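Side-chain contacts in cell division GTPase FtsZ, diverged (Clostridium botulinum C, PDB 3V3T), which is a divergent member of the tubulin/FtsZ family that pairs a Rossmann-like GTPase domain with a C-terminal domain like that of TubZ: residues G112-M117 / K121-V126; D137-A142 / N298-D303; N176-T181 / E234-E239. The protein carries 1 engineered substitution. All coordinates share one frame; numbering follows the deposited sequence. Where two conformers were deposited one is given.

Interaction 1: G112-M117 / K121-V126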
# COMPACT_ATOMS: atom_id res chain seq x y z
N GLY A 112 0.49 -14.45 -4.92
CA GLY A 112 0.52 -15.76 -4.29
C GLY A 112 1.60 -16.67 -4.88
O GLY A 112 2.29 -17.39 -4.17
N LEU A 113 1.73 -16.64 -6.20
CA LEU A 113 2.69 -17.47 -6.90
C LEU A 113 4.14 -17.03 -6.64
O LEU A 113 5.02 -17.87 -6.46
CB LEU A 113 2.39 -17.49 -8.40
CG LEU A 113 3.36 -18.28 -9.27
CD1 LEU A 113 3.48 -19.70 -8.76
CD2 LEU A 113 2.89 -18.27 -10.70
N ALA A 114 4.37 -15.71 -6.62
CA ALA A 114 5.71 -15.18 -6.35
C ALA A 114 6.15 -15.49 -4.93
O ALA A 114 7.30 -15.85 -4.70
CB ALA A 114 5.75 -13.66 -6.60
N LYS A 115 5.24 -15.33 -3.97
CA LYS A 115 5.55 -15.65 -2.58
C LYS A 115 6.03 -17.11 -2.46
O LYS A 115 7.00 -17.38 -1.75
CB LYS A 115 4.32 -15.44 -1.70
CG LYS A 115 4.62 -15.24 -0.21
CD LYS A 115 3.33 -15.27 0.64
CE LYS A 115 2.80 -16.71 0.79
NZ LYS A 115 1.73 -16.90 1.83
N GLN A 116 5.37 -18.04 -3.15
CA GLN A 116 5.78 -19.44 -3.06
C GLN A 116 7.13 -19.65 -3.73
O GLN A 116 7.95 -20.44 -3.25
CB GLN A 116 4.74 -20.39 -3.66
CG GLN A 116 3.41 -20.47 -2.91
CD GLN A 116 3.58 -20.68 -1.40
OE1 GLN A 116 2.91 -20.02 -0.60
NE2 GLN A 116 4.47 -21.60 -1.02
N MET A 117 7.37 -18.96 -4.84
CA MET A 117 8.60 -19.16 -5.62
C MET A 117 9.81 -18.49 -4.99
O MET A 117 10.93 -18.93 -5.19
CB MET A 117 8.43 -18.67 -7.05
CG MET A 117 7.42 -19.44 -7.88
SD MET A 117 7.16 -18.64 -9.48
CE MET A 117 8.76 -18.91 -10.25
N LYS A 121 12.25 -13.55 -0.21
CA LYS A 121 11.91 -12.14 -0.43
C LYS A 121 10.70 -11.74 0.40
O LYS A 121 9.89 -12.59 0.78
CB LYS A 121 11.66 -11.85 -1.91
CG LYS A 121 12.87 -12.08 -2.81
CD LYS A 121 12.63 -11.58 -4.23
CE LYS A 121 13.76 -11.98 -5.18
NZ LYS A 121 15.09 -11.38 -4.81
N HIS A 122 10.59 -10.45 0.70
CA HIS A 122 9.41 -9.92 1.37
C HIS A 122 8.44 -9.34 0.35
O HIS A 122 8.84 -8.65 -0.59
CB HIS A 122 9.75 -8.85 2.40
CG HIS A 122 8.53 -8.28 3.05
ND1 HIS A 122 7.84 -8.92 4.05
CD2 HIS A 122 7.82 -7.15 2.78
CE1 HIS A 122 6.79 -8.21 4.40
NE2 HIS A 122 6.75 -7.13 3.64
N PHE A 123 7.16 -9.64 0.54
CA PHE A 123 6.12 -9.17 -0.38
C PHE A 123 5.12 -8.28 0.30
O PHE A 123 4.72 -8.51 1.45
CB PHE A 123 5.41 -10.32 -1.08
CG PHE A 123 6.30 -11.08 -2.03
CD1 PHE A 123 6.44 -10.67 -3.33
CD2 PHE A 123 7.01 -12.17 -1.59
CE1 PHE A 123 7.27 -11.35 -4.20
CE2 PHE A 123 7.84 -12.85 -2.45
CZ PHE A 123 7.97 -12.44 -3.76
N GLY A 124 4.70 -7.25 -0.42
CA GLY A 124 3.68 -6.35 0.07
C GLY A 124 2.65 -6.06 -1.00
O GLY A 124 2.82 -6.38 -2.18
N PHE A 125 1.57 -5.44 -0.57
CA PHE A 125 0.44 -5.16 -1.43
C PHE A 125 -0.13 -3.81 -1.06
O PHE A 125 -0.47 -3.56 0.10
CB PHE A 125 -0.64 -6.22 -1.23
CG PHE A 125 -1.92 -5.92 -1.97
CD1 PHE A 125 -1.93 -5.85 -3.36
CD2 PHE A 125 -3.11 -5.74 -1.29
CE1 PHE A 125 -3.09 -5.58 -4.06
CE2 PHE A 125 -4.29 -5.48 -1.97
CZ PHE A 125 -4.28 -5.39 -3.36
N VAL A 126 -0.20 -2.92 -2.05
CA VAL A 126 -0.93 -1.67 -1.90
C VAL A 126 -2.22 -1.82 -2.67
O VAL A 126 -2.21 -1.92 -3.89
CB VAL A 126 -0.14 -0.49 -2.47
CG1 VAL A 126 -0.92 0.82 -2.29
CG2 VAL A 126 1.22 -0.41 -1.82

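Interaction 2: D137-A142 / N298-D303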
# COMPACT_ATOMS: atom_id res chain seq x y z
N ASP A 137 -20.34 -4.21 -9.87
CA ASP A 137 -19.18 -4.95 -10.38
C ASP A 137 -17.87 -4.46 -9.76
O ASP A 137 -16.94 -5.25 -9.50
CB ASP A 137 -19.08 -4.82 -11.89
CG ASP A 137 -20.13 -5.63 -12.62
OD1 ASP A 137 -20.81 -6.46 -11.98
OD2 ASP A 137 -20.28 -5.43 -13.85
N GLU A 138 -17.79 -3.16 -9.53
CA GLU A 138 -16.62 -2.55 -8.94
C GLU A 138 -16.40 -3.12 -7.54
O GLU A 138 -15.33 -3.64 -7.22
CB GLU A 138 -16.77 -1.03 -8.91
CG GLU A 138 -16.76 -0.37 -10.30
CD GLU A 138 -18.11 -0.41 -11.02
OE1 GLU A 138 -18.99 -1.21 -10.64
OE2 GLU A 138 -18.28 0.37 -11.98
N HIS A 139 -17.44 -3.04 -6.72
CA HIS A 139 -17.37 -3.57 -5.36
C HIS A 139 -17.15 -5.09 -5.39
O HIS A 139 -16.41 -5.63 -4.58
CB HIS A 139 -18.61 -3.20 -4.55
CG HIS A 139 -18.64 -1.76 -4.15
ND1 HIS A 139 -19.27 -0.79 -4.89
CD2 HIS A 139 -18.08 -1.11 -3.10
CE1 HIS A 139 -19.12 0.39 -4.31
NE2 HIS A 139 -18.39 0.22 -3.22
N MET A 140 -17.77 -5.77 -6.34
CA MET A 140 -17.60 -7.21 -6.40
C MET A 140 -16.15 -7.58 -6.70
O MET A 140 -15.63 -8.53 -6.12
CB MET A 140 -18.55 -7.84 -7.41
CG MET A 140 -20.00 -7.89 -6.93
SD MET A 140 -21.10 -8.80 -8.05
CE MET A 140 -20.54 -10.48 -7.76
N ASN A 141 -15.51 -6.82 -7.60
CA ASN A 141 -14.09 -7.04 -7.88
C ASN A 141 -13.21 -6.81 -6.67
O ASN A 141 -12.30 -7.59 -6.41
CB ASN A 141 -13.58 -6.14 -9.01
CG ASN A 141 -14.06 -6.59 -10.37
OD1 ASN A 141 -14.62 -7.67 -10.52
ND2 ASN A 141 -13.84 -5.74 -11.38
N ALA A 142 -13.49 -5.73 -5.95
CA ALA A 142 -12.68 -5.35 -4.79
C ALA A 142 -12.78 -6.41 -3.69
O ALA A 142 -11.77 -6.80 -3.10
CB ALA A 142 -13.12 -3.97 -4.27
N ASN A 298 -19.87 -5.11 1.21
CA ASN A 298 -20.99 -6.04 1.09
C ASN A 298 -22.33 -5.35 1.29
O ASN A 298 -23.31 -5.65 0.60
CB ASN A 298 -20.85 -7.21 2.05
CG ASN A 298 -19.85 -8.23 1.56
OD1 ASN A 298 -19.98 -8.75 0.45
ND2 ASN A 298 -18.82 -8.51 2.36
N GLU A 299 -22.37 -4.40 2.22
CA GLU A 299 -23.59 -3.64 2.46
C GLU A 299 -23.93 -2.76 1.26
O GLU A 299 -25.10 -2.54 0.95
CB GLU A 299 -23.46 -2.80 3.73
CG GLU A 299 -24.79 -2.33 4.30
CD GLU A 299 -24.70 -2.02 5.78
OE1 GLU A 299 -23.57 -1.95 6.32
OE2 GLU A 299 -25.77 -1.85 6.42
N ILE A 300 -22.90 -2.24 0.59
CA ILE A 300 -23.11 -1.43 -0.61
C ILE A 300 -23.68 -2.29 -1.72
O ILE A 300 -24.62 -1.90 -2.42
CB ILE A 300 -21.78 -0.83 -1.11
CG1 ILE A 300 -21.07 -0.05 -0.00
CG2 ILE A 300 -22.04 0.02 -2.35
CD1 ILE A 300 -21.89 1.08 0.56
N ILE A 301 -23.11 -3.48 -1.89
CA ILE A 301 -23.56 -4.41 -2.91
C ILE A 301 -25.01 -4.80 -2.69
O ILE A 301 -25.82 -4.78 -3.62
CB ILE A 301 -22.67 -5.67 -2.94
CG1 ILE A 301 -21.28 -5.31 -3.48
CG2 ILE A 301 -23.30 -6.77 -3.77
CD1 ILE A 301 -20.21 -6.29 -3.12
N GLU A 302 -25.35 -5.15 -1.45
CA GLU A 302 -26.73 -5.49 -1.10
C GLU A 302 -27.70 -4.37 -1.50
O GLU A 302 -28.74 -4.63 -2.11
CB GLU A 302 -26.88 -5.75 0.40
CG GLU A 302 -26.22 -7.01 0.92
CD GLU A 302 -26.40 -7.18 2.42
OE1 GLU A 302 -27.56 -7.17 2.89
OE2 GLU A 302 -25.38 -7.29 3.14
N ASP A 303 -27.35 -3.14 -1.13
CA ASP A 303 -28.23 -2.00 -1.37
C ASP A 303 -28.37 -1.65 -2.86
O ASP A 303 -29.46 -1.28 -3.31
CB ASP A 303 -27.75 -0.78 -0.58
CG ASP A 303 -27.71 -1.05 0.91
OD1 ASP A 303 -28.46 -1.95 1.36
OD2 ASP A 303 -26.93 -0.39 1.61

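Interaction 3: N176-T181 / E234-E239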
# COMPACT_ATOMS: atom_id res chain seq x y z
N ASN A 176 -3.63 9.20 -4.54
CA ASN A 176 -2.36 8.78 -5.14
C ASN A 176 -1.22 9.68 -4.72
O ASN A 176 -0.16 9.21 -4.32
CB ASN A 176 -2.48 8.80 -6.67
CG ASN A 176 -3.43 7.75 -7.18
OD1 ASN A 176 -4.03 7.01 -6.39
ND2 ASN A 176 -3.58 7.66 -8.49
N LYS A 177 -1.43 10.99 -4.83
CA LYS A 177 -0.40 11.95 -4.50
C LYS A 177 -0.06 11.86 -3.04
O LYS A 177 1.11 11.94 -2.66
CB LYS A 177 -0.87 13.37 -4.80
CG LYS A 177 -0.94 13.72 -6.27
CD LYS A 177 -1.52 15.12 -6.45
CE LYS A 177 -1.68 15.50 -7.92
NZ LYS A 177 -2.06 16.94 -8.08
N GLU A 178 -1.08 11.72 -2.20
CA GLU A 178 -0.84 11.69 -0.77
C GLU A 178 -0.13 10.41 -0.35
O GLU A 178 0.77 10.45 0.49
CB GLU A 178 -2.14 11.86 0.02
CG GLU A 178 -1.90 11.96 1.51
CD GLU A 178 -2.92 12.81 2.22
OE1 GLU A 178 -3.75 13.50 1.54
OE2 GLU A 178 -2.90 12.80 3.47
N PHE A 179 -0.51 9.29 -0.95
CA PHE A 179 0.16 8.04 -0.61
C PHE A 179 1.62 8.11 -0.98
O PHE A 179 2.49 7.70 -0.21
CB PHE A 179 -0.44 6.80 -1.27
CG PHE A 179 0.37 5.55 -1.01
CD1 PHE A 179 0.31 4.91 0.22
CD2 PHE A 179 1.25 5.06 -1.98
CE1 PHE A 179 1.07 3.77 0.48
CE2 PHE A 179 2.01 3.92 -1.73
CZ PHE A 179 1.92 3.27 -0.51
N ALA A 180 1.89 8.64 -2.17
CA ALA A 180 3.26 8.75 -2.63
C ALA A 180 4.06 9.59 -1.64
O ALA A 180 5.18 9.23 -1.26
CB ALA A 180 3.31 9.34 -4.01
N THR A 181 3.48 10.70 -1.20
CA THR A 181 4.16 11.57 -0.26
C THR A 181 4.39 10.85 1.07
O THR A 181 5.50 10.88 1.62
CB THR A 181 3.39 12.89 -0.05
OG1 THR A 181 3.29 13.56 -1.30
CG2 THR A 181 4.11 13.80 0.94
N GLU A 234 -8.84 11.78 8.92
CA GLU A 234 -8.66 12.21 7.54
C GLU A 234 -7.79 11.25 6.74
O GLU A 234 -7.51 11.49 5.56
CB GLU A 234 -8.06 13.62 7.50
CG GLU A 234 -9.01 14.68 8.08
CD GLU A 234 -8.46 16.09 8.00
OE1 GLU A 234 -7.24 16.24 7.77
OE2 GLU A 234 -9.24 17.05 8.17
N SER A 235 -7.37 10.16 7.38
CA SER A 235 -6.37 9.27 6.78
C SER A 235 -6.82 8.65 5.45
O SER A 235 -7.96 8.23 5.31
CB SER A 235 -5.97 8.16 7.75
OG SER A 235 -4.96 7.34 7.20
N ILE A 236 -5.91 8.59 4.48
CA ILE A 236 -6.22 7.95 3.21
C ILE A 236 -6.21 6.43 3.31
O ILE A 236 -6.70 5.74 2.39
CB ILE A 236 -5.26 8.36 2.09
CG1 ILE A 236 -3.82 7.98 2.46
CG2 ILE A 236 -5.41 9.83 1.80
CD1 ILE A 236 -2.89 7.96 1.29
N PHE A 237 -5.65 5.91 4.39
CA PHE A 237 -5.68 4.47 4.68
C PHE A 237 -7.02 4.00 5.22
O PHE A 237 -7.67 4.73 5.96
CB PHE A 237 -4.60 4.08 5.69
CG PHE A 237 -3.21 4.16 5.14
CD1 PHE A 237 -2.57 3.03 4.67
CD2 PHE A 237 -2.56 5.38 5.06
CE1 PHE A 237 -1.27 3.12 4.15
CE2 PHE A 237 -1.26 5.46 4.54
CZ PHE A 237 -0.63 4.33 4.08
N ALA A 238 -7.41 2.79 4.85
CA ALA A 238 -8.65 2.21 5.32
C ALA A 238 -8.68 2.19 6.85
O ALA A 238 -7.72 1.81 7.50
CB ALA A 238 -8.81 0.81 4.79
N GLU A 239 -9.81 2.59 7.41
CA GLU A 239 -9.95 2.64 8.85
C GLU A 239 -9.71 1.29 9.55
O GLU A 239 -10.23 0.26 9.13
CB GLU A 239 -11.33 3.16 9.22
CG GLU A 239 -11.60 3.15 10.71
CD GLU A 239 -12.97 3.71 11.05
OE1 GLU A 239 -13.77 3.91 10.11
OE2 GLU A 239 -13.24 3.95 12.24
O HOH W 1 -3.62 10.43 4.95

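Interaction 1: G112-M117 / K121-V126
Lys-115 NZ is gripped by two groups, a salt bridge to Asp-158 OD2 and a hydrogen bond to Ser-152 O, while the root of the same lysine lies on the ring of Phe-123. The contact belongs to a beta-alpha-beta unit of the Rossmann-like GTPase domain, in which helix 101-117 connects the parallel strands 91-97 and 122-129. Only a short turn separates the last turn of this helix from the start of strand 122-129, and the CA atoms of Lys-115 and Phe-123 come within 6.9 Å. With CG on the backbone-nitrogen side and opposite the carbonyl carbon (chi1 -67°), Phe-123 reaches from the strand to the helix. There its ring meets both backbone and side-chain atoms. Lys-115 N sits over one face, 3.8 Å above the plane and displaced toward the rim, and Lys-115 CA lies 3.6 Å from Phe-123 CE2. Lys-115 CG turns away from its own nitrogen (chi1 -158°) and passes Phe-123 CD2 at 4.1 Å; a bend at chi3 then takes the ammonium group away from the ring to its acidic and carbonyl partners. Val-92 and Phe-94 of the neighbouring strand, with Leu-111 one turn earlier on the helix, also pack against the phenyl group. Ala-114 adds a second helix residue of the segment: its O comes obliquely to within 3.6 Å of Phe-123 CZ, and its CB touches Phe-123 CE1 at 3.7 Å.

Interaction 2: D137-A142 / N298-D303
Helices 136-152 and 291-306 run roughly antiparallel where His-139 meets Ile-300 and Ile-301: the axes of the two short segments approach to 9.5 Å, with a signed crossing angle of -149°. The closest pair of backbones is at His-139 and Ile-301, whose CA atoms are 6.7 Å apart. His-139 carries most of the contact from its helix and touches both isoleucines with different parts of its side chain. The imidazole takes the methyl CG2 of Ile-300 over one face in a CH-pi contact, 3.8 Å from the ring centroid and 19° off the ring normal. The nearest ring atom is CE1, at 3.5 Å from that methyl carbon, so the methyl is displaced toward the rim. His-139 ND1 is hydrogen-bonded to the backbone O of Asp-135, one turn earlier, which helps to fix the rotation of the ring under the methyl group. The contact joins the helix that follows strand 122-129 in the GTPase domain to the last helix of the model, which follows strand 281-287, so that the end of the modelled chain returns to the Rossmann-like domain. Met-297, one turn before Ile-301, extends the same surface onto His-139 and Ala-142. Ile-301 lies nearer the root of the histidine, with its CG1 3.6 Å from His-139 CB. Its extended chain (chi2 160°) carries CD1 on to the margin of the interface, where Met-140 crosses it at about a right angle and brings CG within 4.1 Å of Ile-301 CD1.

Interaction 3: N176-T181 / E234-E239
Helix 172-187, probably the counterpart of the central helix of tubulin and FtsZ, packs through Glu-178 and Phe-179 against the loop after helix 224-233. Ile-236 is the main wedge from the loop. With chi1 at 60° its CG1 is flanked by both backbone neighbours, and the chain sends CD1 onto the helix backbone, 3.5 Å from Phe-179 N and 3.7 Å from Phe-179 CB. The other branch, Ile-236 CG2, lies 3.9 Å from the carboxylate carbon, Glu-178 CD. That carboxylate is held on both oxygens: OE1 forms a salt bridge with Arg-169, while Glu-178 OE2 accepts from a water at 2.9 Å, and that water accepts from Ile-236 N at 3.0 Å. Phe-237 crosses Phe-179 at about a right angle, its CZ lying near the plane of the Phe-179 ring at the edge, 4.0 Å from CD1 of Phe-179. Ser-235 OG accepts from Phe-237 N in an ST turn, which shapes the loop just where its two apolar side chains enter the core. The packing is consistent with the tubulin/FtsZ fold, in which a long central helix links the GTPase domain to the C-terminal domain.

Overall arrangement
The three contacts are spread across the molecule, with centres 22 to 26 Å apart. Interaction 1 comes first along the chain, and its strand 122-129 is followed in the chain by helix 136-152 of interaction 2; the nearest atoms of the two remain about 8 Å apart. Both segments of interaction 3 fall between the two halves of interaction 2, whose second helix is the last in the model. Interactions 1 and 3 meet in the core, where Val-126 CG2 packs 4.0 Å from Phe-179 CZ, so strand 122-129 touches helix 172-187. Interaction 1 is internal to the GTPase domain, interaction 2 joins that domain to the last helix, and interaction 3 joins helix 172-187 to the loop after helix 224-233.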